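Local coordinates for protein GCN5-related N-acetyltransferase (Kribbella flavida, PDB 4IUS) that probably acts as a GNAT-family acyltransferase, transferring groups other than amino-acyl groups, though its substrate is not established, at residues 162-167 with 208-213; 9-14 with 48-53; 223-228 with 234-239. The protein carries 1 engineered substitution. All blocks are in the same frame, centred on the assembly; numbering follows the deposited sequence. Where two conformers were deposited one is given.

Overall arrangement
Along the chain the three contacts follow the order 2, 1, 3, going by where each opens, and each closes before the next begins. Contact 2 packs helix 6-19 on the loop after strand 44-47, and its centre lies about 27 Å from that of contact 1, on the opposite side of the chain's centre. Contacts 1 and 3, with centres about 14 Å apart, both lie in the GNAT family region and reach the same mixed sheet; they touch where Thr211 of helix 202-216 meets Ala223 of the strand that follows. Contact 3 also meets contact 2, Trp224 resting against Ile10, so strand 222-225 joins the GNAT core to the N-terminal helix.

Contact 1 of 3, residues 162-167 with 208-213; sequences GAVLIR and AYATQQ
Val164 is the residue of strand 162-167 that carries the packing against helix segment 208-213. Its chi1 of -53° sets CG1 beside its own backbone N and anti to the carbonyl carbon, and from there the methyl enters the angle between the Tyr209 ring and the helix backbone, with CG1 3.6 Å from Tyr209 CD2 and 3.8 Å from Ala210 CA. The other methyl, CG2, lies 4.1 Å from Ala210 CB. Val164 CB sits in the plane of the tyrosine ring at its edge, while CG1 approaches obliquely. Gln213 CG, one helical turn on, lies over the rim of one face, 4.0 Å above the plane, and would hinder rotation of the phenol. An alanine at Val164 would take away both methyls and is likely to open a gap beside the Tyr209 ring and Ala210. Leu165, facing the other way, packs on helix 131-141, and the sheet is thus covered on both faces. Ile166 then points its CD1 inward to 4.6 Å from Tyr209 CB, a looser neighbour. The contact is wholly apolar. Strand and helix segments run in roughly opposite directions, at 143°, their axes 8.0 Å apart at closest. This is the layered alpha/beta arrangement of the GNAT fold, in which helix 202-216 follows strand 185-193, the place of the helix whose N-terminal end binds the acetyl-CoA pyrophosphate in relatives, a role it probably shares.

Contact 2 of 3, residues 9-14 with 48-53; sequences RIASAQ and AEPGVP. With EDO (1,2-ethanediol), chain E.
Pro50 lays the CB-CG side of its ring against the helix surface made by Ala11 and Ser12. Ala11 CB points at the ring and meets it at two neighbouring carbons, 3.7 Å from Pro50 CB and 3.8 Å from Pro50 CG. The backbone of the next residue joins in, Ser12 N lying 3.7 Å from Pro50 CG. In one of two deposited conformers the Ser12 hydroxyl also borders the ring, a more doubtful contact; in that conformer it is hydrogen-bonded to Ala8 O, one turn back. Small side chains on the helix thus admit the proline close to the backbone. The proline is presented by a type II beta turn from Glu49 to Val52, closed by Val52 N to Glu49 O at 3.2 Å. Gly51, at phi 83°, holds the third place of the turn, where a CB would press on the carbonyl oxygen of Pro50. Away from the loop, Ala13 O accepts a 3.0 Å hydrogen bond from O2 of an ethanediol molecule, probably from the crystallisation liquor. Helix 6-19 lies on the mixed sheet, Ala11 touching Val82 of strand 78-82 and Ile10 and Arg9 packing on Leu222 of strand 222-225, while the Pro50 loop, between strand 44-47 and helix 59-71, meets it at Ala11 and Ser12.

Contact 3 of 3, residues 223-228 with 234-239; sequences AWLTPG and RIYRRL. With EDO (1,2-ethanediol), chain E.
Tyr236 OH is gripped by two partners, one of which carries the contact across to the strand end. It accepts from Arg234 NH1 at 2.8 Å, with an N-H...O angle of 149° and the hydroxyl lying close to the guanidinium plane, and it donates to a water 2.7 Å from OH. That water, at the ring edge and in its plane, also accepts from Gly228 N and so bridges the two segments. Arg234 NH1 is further paired with Asp230 in a salt bridge, which would help to fix the guanidinium beside the phenol. The tyrosine ring itself is sandwiched. Leu225 CD1 stands over the centre of one face, 4.1 Å from the ring centroid and 3° off its normal, a clear CH-pi contact; a chi1 of 60° turns the leucine's branches to the ring, with CD2 4.0 Å from Tyr236 CD1. On the opposite face Arg234 CG lies 3.6 Å above the plane, toward the rim. Pro227 CB comes in obliquely, 3.6 Å from Tyr236 CE2. At the far side of the strand, Trp224 NE1 donates a 3.1 Å hydrogen bond to ethanediol O1, which lies in the indole plane. Strand 222-225 runs between strands 99-109 and 185-193, and Tyr236 packs against Leu225 and also touches Leu107 of strand 99-109, Thr207 of helix 202-216 and Tyr241 just before strand 242-251.

Contact 1 of 3, residues 162-167 with 208-213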
loop_
_atom_site.group_PDB
_atom_site.type_symbol
_atom_site.label_atom_id
_atom_site.label_comp_id
_atom_site.label_asym_id
_atom_site.label_seq_id
_atom_site.Cartn_x
_atom_site.Cartn_y
_atom_site.Cartn_z
ATOM N N GLY A 162 1.064 -4.875 11.583
ATOM C CA GLY A 162 1.801 -4.346 12.688
ATOM C C GLY A 162 2.643 -3.155 12.292
ATOM O O GLY A 162 2.612 -2.709 11.164
ATOM N N ALA A 163 3.403 -2.659 13.251
ATOM C CA ALA A 163 4.275 -1.535 13.012
ATOM C C ALA A 163 5.497 -1.643 13.902
ATOM O O ALA A 163 5.497 -2.401 14.860
ATOM C CB ALA A 163 3.552 -0.194 13.175
ATOM N N VAL A 164 6.494 -0.814 13.605
ATOM C CA VAL A 164 7.737 -0.762 14.378
ATOM C C VAL A 164 8.096 0.701 14.656
ATOM O O VAL A 164 7.728 1.583 13.890
ATOM C CB VAL A 164 8.909 -1.490 13.655
ATOM C CG1 VAL A 164 8.498 -2.911 13.278
ATOM C CG2 VAL A 164 9.445 -0.688 12.476
ATOM N N LEU A 165 8.818 0.899 15.739
ATOM C CA LEU A 165 9.447 2.174 16.031
ATOM C C LEU A 165 10.942 1.977 16.122
ATOM O O LEU A 165 11.440 1.065 16.799
ATOM C CB LEU A 165 8.911 2.723 17.373
ATOM C CG LEU A 165 7.431 3.150 17.338
ATOM C CD1 LEU A 165 6.942 3.483 18.746
ATOM C CD2 LEU A 165 7.180 4.326 16.389
ATOM N N ILE A 166 11.653 2.882 15.468
ATOM C CA ILE A 166 13.097 3.030 15.597
ATOM C C ILE A 166 13.312 4.162 16.595
ATOM O O ILE A 166 12.710 5.246 16.442
ATOM C CB ILE A 166 13.757 3.370 14.252
ATOM C CG1 ILE A 166 13.483 2.330 13.206
ATOM C CG2 ILE A 166 15.241 3.668 14.407
ATOM C CD1 ILE A 166 14.006 0.987 13.541
ATOM N N ARG A 167 14.124 3.919 17.619
ATOM C CA ARG A 167 14.348 4.880 18.681
ATOM C C ARG A 167 15.785 5.328 18.696
ATOM O O ARG A 167 16.693 4.546 18.428
ATOM C CB ARG A 167 13.989 4.259 20.006
ATOM C CG ARG A 167 12.611 3.584 20.011
ATOM C CD ARG A 167 12.681 2.069 20.131
ATOM N NE ARG A 167 13.376 1.790 21.383
ATOM C CZ ARG A 167 12.827 1.911 22.585
ATOM N NH1 ARG A 167 13.575 1.810 23.693
ATOM N NH2 ARG A 167 11.518 2.112 22.691
ATOM N N ALA A 208 13.342 -1.903 6.927
ATOM C CA ALA A 208 13.987 -3.208 6.999
ATOM C C ALA A 208 13.457 -4.018 8.168
ATOM O O ALA A 208 13.148 -5.193 8.051
ATOM C CB ALA A 208 15.507 -3.040 7.052
ATOM N N TYR A 209 13.334 -3.369 9.329
ATOM C CA TYR A 209 12.898 -4.063 10.534
ATOM C C TYR A 209 11.431 -4.435 10.472
ATOM O O TYR A 209 11.059 -5.527 10.870
ATOM C CB TYR A 209 13.216 -3.203 11.794
ATOM C CG TYR A 209 12.996 -3.935 13.085
ATOM C CD1 TYR A 209 13.831 -4.982 13.469
ATOM C CD2 TYR A 209 11.971 -3.558 13.946
ATOM C CE1 TYR A 209 13.586 -5.646 14.642
ATOM C CE2 TYR A 209 11.747 -4.238 15.125
ATOM C CZ TYR A 209 12.566 -5.299 15.454
ATOM O OH TYR A 209 12.357 -5.979 16.662
ATOM N N ALA A 210 10.595 -3.571 9.892
ATOM C CA ALA A 210 9.185 -3.898 9.681
ATOM C C ALA A 210 9.043 -5.106 8.717
ATOM O O ALA A 210 8.273 -6.036 8.967
ATOM C CB ALA A 210 8.384 -2.731 9.134
ATOM N N THR A 211 9.833 -5.084 7.636
ATOM C CA THR A 211 9.810 -6.187 6.683
ATOM C C THR A 211 10.215 -7.486 7.401
ATOM O O THR A 211 9.590 -8.538 7.238
ATOM C CB THR A 211 10.724 -5.929 5.477
ATOM O OG1 THR A 211 10.377 -4.690 4.882
ATOM C CG2 THR A 211 10.548 -7.024 4.432
ATOM N N GLN A 212 11.297 -7.400 8.176
ATOM C CA GLN A 212 11.787 -8.562 8.881
ATOM C C GLN A 212 10.751 -9.114 9.827
ATOM O O GLN A 212 10.568 -10.327 9.904
ATOM C CB GLN A 212 13.036 -8.192 9.664
ATOM C CG GLN A 212 13.691 -9.369 10.364
ATOM C CD GLN A 212 14.882 -8.940 11.156
ATOM O OE1 GLN A 212 14.755 -8.136 12.058
ATOM N NE2 GLN A 212 16.045 -9.391 10.755
ATOM N N GLN A 213 10.028 -8.263 10.550
ATOM C CA GLN A 213 8.995 -8.754 11.423
ATOM C C GLN A 213 7.796 -9.361 10.690
ATOM O O GLN A 213 7.238 -10.391 11.116
ATOM C CB GLN A 213 8.565 -7.633 12.391
ATOM C CG GLN A 213 9.690 -7.119 13.286
ATOM C CD GLN A 213 10.423 -8.259 13.945
ATOM O OE1 GLN A 213 9.826 -9.045 14.670
ATOM N NE2 GLN A 213 11.723 -8.402 13.635
#

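Contact 2 of 3, residues 9-14 with 48-53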
loop_
_atom_site.group_PDB
_atom_site.type_symbol
_atom_site.label_atom_id
_atom_site.label_comp_id
_atom_site.label_asym_id
_atom_site.label_seq_id
_atom_site.Cartn_x
_atom_site.Cartn_y
_atom_site.Cartn_z
ATOM N N ARG A 9 0.048 -11.876 -8.404
ATOM C CA ARG A 9 0.002 -12.304 -7.011
ATOM C C ARG A 9 -0.223 -11.095 -6.097
ATOM O O ARG A 9 -1.038 -11.156 -5.169
ATOM C CB ARG A 9 1.281 -13.019 -6.671
ATOM C CG ARG A 9 1.260 -13.544 -5.256
ATOM C CD ARG A 9 2.519 -14.270 -4.877
ATOM N NE ARG A 9 2.475 -14.613 -3.463
ATOM C CZ ARG A 9 3.543 -14.940 -2.761
ATOM N NH1 ARG A 9 4.752 -14.965 -3.313
ATOM N NH2 ARG A 9 3.410 -15.161 -1.469
ATOM N N ILE A 10 0.495 -10.002 -6.343
ATOM C CA ILE A 10 0.384 -8.815 -5.527
ATOM C C ILE A 10 -0.998 -8.194 -5.679
ATOM O O ILE A 10 -1.673 -7.872 -4.681
ATOM C CB ILE A 10 1.464 -7.794 -5.865
ATOM C CG1 ILE A 10 2.829 -8.337 -5.358
ATOM C CG2 ILE A 10 1.153 -6.428 -5.263
ATOM C CD1 ILE A 10 4.020 -7.514 -5.825
ATOM N N ALA A 11 -1.493 -8.071 -6.907
ATOM C CA ALA A 11 -2.826 -7.480 -7.121
ATOM C C ALA A 11 -3.910 -8.311 -6.442
ATOM O O ALA A 11 -4.849 -7.779 -5.848
ATOM C CB ALA A 11 -3.096 -7.310 -8.606
ATOM N N SER A 12 -3.823 -9.621 -6.559
ATOM C CA SER A 12 -4.793 -10.511 -5.968
ATOM C C SER A 12 -4.776 -10.427 -4.430
ATOM O O SER A 12 -5.822 -10.429 -3.795
ATOM C CB SER A 12 -4.577 -11.965 -6.426
ATOM O OG SER A 12 -4.922 -12.147 -7.785
ATOM N N ALA A 13 -3.585 -10.358 -3.855
ATOM C CA ALA A 13 -3.448 -10.237 -2.420
ATOM C C ALA A 13 -3.976 -8.892 -1.943
ATOM O O ALA A 13 -4.601 -8.825 -0.856
ATOM C CB ALA A 13 -1.999 -10.423 -1.997
ATOM N N GLN A 14 -3.737 -7.829 -2.701
ATOM C CA GLN A 14 -4.276 -6.533 -2.347
ATOM C C GLN A 14 -5.805 -6.592 -2.284
ATOM O O GLN A 14 -6.425 -6.109 -1.345
ATOM C CB GLN A 14 -3.813 -5.483 -3.348
ATOM C CG GLN A 14 -4.226 -4.073 -3.014
ATOM C CD GLN A 14 -3.859 -3.157 -4.148
ATOM O OE1 GLN A 14 -2.878 -2.432 -4.068
ATOM N NE2 GLN A 14 -4.604 -3.241 -5.244
ATOM N N ALA A 48 -11.014 -6.727 -10.858
ATOM C CA ALA A 48 -11.744 -7.837 -10.268
ATOM C C ALA A 48 -11.019 -9.154 -10.362
ATOM O O ALA A 48 -11.215 -9.998 -9.490
ATOM C CB ALA A 48 -13.118 -7.947 -10.950
ATOM N N GLU A 49 -10.264 -9.339 -11.449
ATOM C CA GLU A 49 -9.642 -10.619 -11.798
ATOM C C GLU A 49 -8.204 -10.374 -12.302
ATOM O O GLU A 49 -7.925 -10.471 -13.494
ATOM C CB GLU A 49 -10.457 -11.348 -12.877
ATOM C CG GLU A 49 -11.893 -11.690 -12.464
ATOM C CD GLU A 49 -12.692 -12.267 -13.614
ATOM O OE1 GLU A 49 -12.074 -12.760 -14.578
ATOM O OE2 GLU A 49 -13.929 -12.163 -13.560
ATOM N N PRO A 50 -7.262 -10.079 -11.386
ATOM C CA PRO A 50 -5.853 -9.978 -11.797
ATOM C C PRO A 50 -5.380 -11.211 -12.525
ATOM O O PRO A 50 -5.714 -12.332 -12.137
ATOM C CB PRO A 50 -5.097 -9.842 -10.473
ATOM C CG PRO A 50 -6.095 -9.408 -9.497
ATOM C CD PRO A 50 -7.434 -9.878 -9.944
ATOM N N GLY A 51 -4.620 -11.029 -13.581
ATOM C CA GLY A 51 -4.057 -12.150 -14.334
ATOM C C GLY A 51 -4.964 -12.808 -15.377
ATOM O O GLY A 51 -4.576 -13.789 -16.014
ATOM N N VAL A 52 -6.203 -12.310 -15.482
ATOM C CA VAL A 52 -7.222 -12.825 -16.397
ATOM C C VAL A 52 -7.476 -11.782 -17.488
ATOM O O VAL A 52 -7.636 -10.610 -17.176
ATOM C CB VAL A 52 -8.536 -13.095 -15.629
ATOM C CG1 VAL A 52 -9.663 -13.611 -16.538
ATOM C CG2 VAL A 52 -8.260 -14.077 -14.484
ATOM N N PRO A 53 -7.547 -12.195 -18.768
ATOM C CA PRO A 53 -7.814 -11.244 -19.838
ATOM C C PRO A 53 -9.166 -10.595 -19.647
ATOM O O PRO A 53 -10.072 -11.232 -19.060
ATOM C CB PRO A 53 -7.867 -12.100 -21.097
ATOM C CG PRO A 53 -7.570 -13.462 -20.719
ATOM C CD PRO A 53 -7.255 -13.543 -19.278
HETATM C C1 EDO E . -1.099 -6.652 1.065
HETATM O O1 EDO E . -0.944 -6.460 -0.353
HETATM C C2 EDO E . -1.952 -7.894 1.298
HETATM O O2 EDO E . -3.336 -7.544 1.510
#

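Contact 3 of 3, residues 223-228 with 234-239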
loop_
_atom_site.group_PDB
_atom_site.type_symbol
_atom_site.label_atom_id
_atom_site.label_comp_id
_atom_site.label_asym_id
_atom_site.label_seq_id
_atom_site.Cartn_x
_atom_site.Cartn_y
_atom_site.Cartn_z
ATOM N N ALA A 223 7.096 -9.334 0.538
ATOM C CA ALA A 223 6.776 -7.977 0.971
ATOM C C ALA A 223 6.956 -7.063 -0.208
ATOM O O ALA A 223 7.897 -7.230 -0.967
ATOM C CB ALA A 223 7.675 -7.526 2.127
ATOM N N TRP A 224 6.056 -6.087 -0.364
ATOM C CA TRP A 224 6.183 -5.092 -1.392
ATOM C C TRP A 224 5.909 -3.730 -0.830
ATOM O O TRP A 224 5.266 -3.580 0.207
ATOM C CB TRP A 224 5.302 -5.375 -2.606
ATOM C CG TRP A 224 3.845 -5.273 -2.346
ATOM C CD1 TRP A 224 2.999 -6.249 -1.838
ATOM C CD2 TRP A 224 3.020 -4.097 -2.493
ATOM N NE1 TRP A 224 1.723 -5.759 -1.701
ATOM C CE2 TRP A 224 1.677 -4.474 -2.102
ATOM C CE3 TRP A 224 3.259 -2.781 -2.921
ATOM C CZ2 TRP A 224 0.614 -3.571 -2.152
ATOM C CZ3 TRP A 224 2.177 -1.882 -2.936
ATOM C CH2 TRP A 224 0.905 -2.263 -2.564
ATOM N N LEU A 225 6.438 -2.722 -1.499
ATOM C CA LEU A 225 6.176 -1.321 -1.175
ATOM C C LEU A 225 6.264 -0.455 -2.399
ATOM O O LEU A 225 6.781 -0.869 -3.432
ATOM C CB LEU A 225 7.112 -0.800 -0.113
ATOM C CG LEU A 225 8.602 -0.812 -0.376
ATOM C CD1 LEU A 225 9.027 0.415 -1.222
ATOM C CD2 LEU A 225 9.399 -0.879 0.932
ATOM N N THR A 226 5.657 0.720 -2.295
ATOM C CA THR A 226 5.881 1.745 -3.263
ATOM C C THR A 226 6.599 2.919 -2.584
ATOM O O THR A 226 6.284 3.265 -1.464
ATOM C CB THR A 226 4.588 2.127 -3.979
ATOM O OG1 THR A 226 4.964 2.939 -5.076
ATOM C CG2 THR A 226 3.634 2.904 -3.098
ATOM N N PRO A 227 7.641 3.477 -3.218
ATOM C CA PRO A 227 8.530 4.449 -2.582
ATOM C C PRO A 227 8.088 5.875 -2.730
ATOM O O PRO A 227 7.216 6.159 -3.534
ATOM C CB PRO A 227 9.842 4.288 -3.392
ATOM C CG PRO A 227 9.395 3.905 -4.731
ATOM C CD PRO A 227 8.180 3.042 -4.516
ATOM N N GLY A 228 8.735 6.747 -1.952
ATOM C CA GLY A 228 8.738 8.198 -2.171
ATOM C C GLY A 228 7.613 8.935 -1.471
ATOM O O GLY A 228 7.536 10.166 -1.523
ATOM N N ARG A 234 15.462 7.603 -0.328
ATOM C CA ARG A 234 16.300 6.503 0.149
ATOM C C ARG A 234 16.243 5.388 -0.883
ATOM O O ARG A 234 15.292 5.296 -1.669
ATOM C CB ARG A 234 15.873 5.991 1.534
ATOM C CG ARG A 234 14.481 5.396 1.567
ATOM C CD ARG A 234 14.044 4.921 2.942
ATOM N NE ARG A 234 13.767 6.057 3.823
ATOM C CZ ARG A 234 12.562 6.639 3.971
ATOM N NH1 ARG A 234 11.500 6.168 3.334
ATOM N NH2 ARG A 234 12.393 7.701 4.753
ATOM N N ILE A 235 17.313 4.597 -0.892
ATOM C CA ILE A 235 17.572 3.588 -1.889
ATOM C C ILE A 235 17.161 2.237 -1.250
ATOM O O ILE A 235 17.912 1.646 -0.435
ATOM C CB ILE A 235 19.055 3.577 -2.302
ATOM C CG1 ILE A 235 19.433 4.921 -2.946
ATOM C CG2 ILE A 235 19.325 2.431 -3.284
ATOM C CD1 ILE A 235 20.932 5.150 -3.126
ATOM N N TYR A 236 15.960 1.753 -1.560
ATOM C CA TYR A 236 15.455 0.517 -0.965
ATOM C C TYR A 236 16.283 -0.702 -1.409
ATOM O O TYR A 236 16.240 -1.766 -0.791
ATOM C CB TYR A 236 13.948 0.323 -1.286
ATOM C CG TYR A 236 13.092 1.374 -0.583
ATOM C CD1 TYR A 236 12.765 1.283 0.746
ATOM C CD2 TYR A 236 12.689 2.496 -1.271
ATOM C CE1 TYR A 236 11.996 2.247 1.359
ATOM C CE2 TYR A 236 11.954 3.490 -0.646
ATOM C CZ TYR A 236 11.627 3.364 0.667
ATOM O OH TYR A 236 10.877 4.313 1.321
ATOM N N ARG A 237 17.021 -0.557 -2.524
ATOM C CA ARG A 237 17.870 -1.647 -3.018
ATOM C C ARG A 237 18.875 -2.138 -1.984
ATOM O O ARG A 237 19.197 -3.324 -1.953
ATOM C CB ARG A 237 18.641 -1.228 -4.272
ATOM C CG ARG A 237 19.474 -2.359 -4.880
ATOM C CD ARG A 237 19.741 -2.262 -6.371
ATOM N NE ARG A 237 19.920 -3.593 -6.966
ATOM C CZ ARG A 237 21.067 -4.280 -7.005
ATOM N NH1 ARG A 237 22.178 -3.777 -6.480
ATOM N NH2 ARG A 237 21.102 -5.491 -7.585
ATOM N N ARG A 238 19.312 -1.252 -1.109
ATOM C CA ARG A 238 20.284 -1.655 -0.075
ATOM C C ARG A 238 19.697 -2.694 0.881
ATOM O O ARG A 238 20.445 -3.413 1.572
ATOM C CB ARG A 238 20.729 -0.434 0.749
ATOM C CG ARG A 238 21.422 0.649 -0.044
ATOM C CD ARG A 238 22.224 1.523 0.901
ATOM N NE ARG A 238 23.006 2.547 0.221
ATOM C CZ ARG A 238 22.656 3.825 0.072
ATOM N NH1 ARG A 238 21.503 4.299 0.558
ATOM N NH2 ARG A 238 23.475 4.650 -0.574
ATOM N N LEU A 239 18.357 -2.740 0.967
ATOM C CA LEU A 239 17.658 -3.680 1.801
ATOM C C LEU A 239 17.284 -4.990 1.107
ATOM O O LEU A 239 16.732 -5.905 1.724
ATOM C CB LEU A 239 16.359 -3.036 2.308
ATOM C CG LEU A 239 16.499 -1.629 2.931
ATOM C CD1 LEU A 239 15.140 -1.194 3.470
ATOM C CD2 LEU A 239 17.552 -1.584 4.000
HETATM C C1 EDO E . -1.099 -6.652 1.065
HETATM O O1 EDO E . -0.944 -6.460 -0.353
HETATM C C2 EDO E . -1.952 -7.894 1.298
HETATM O O2 EDO E . -3.336 -7.544 1.510
HETATM O O HOH W 1 10.526 6.602 -0.009
#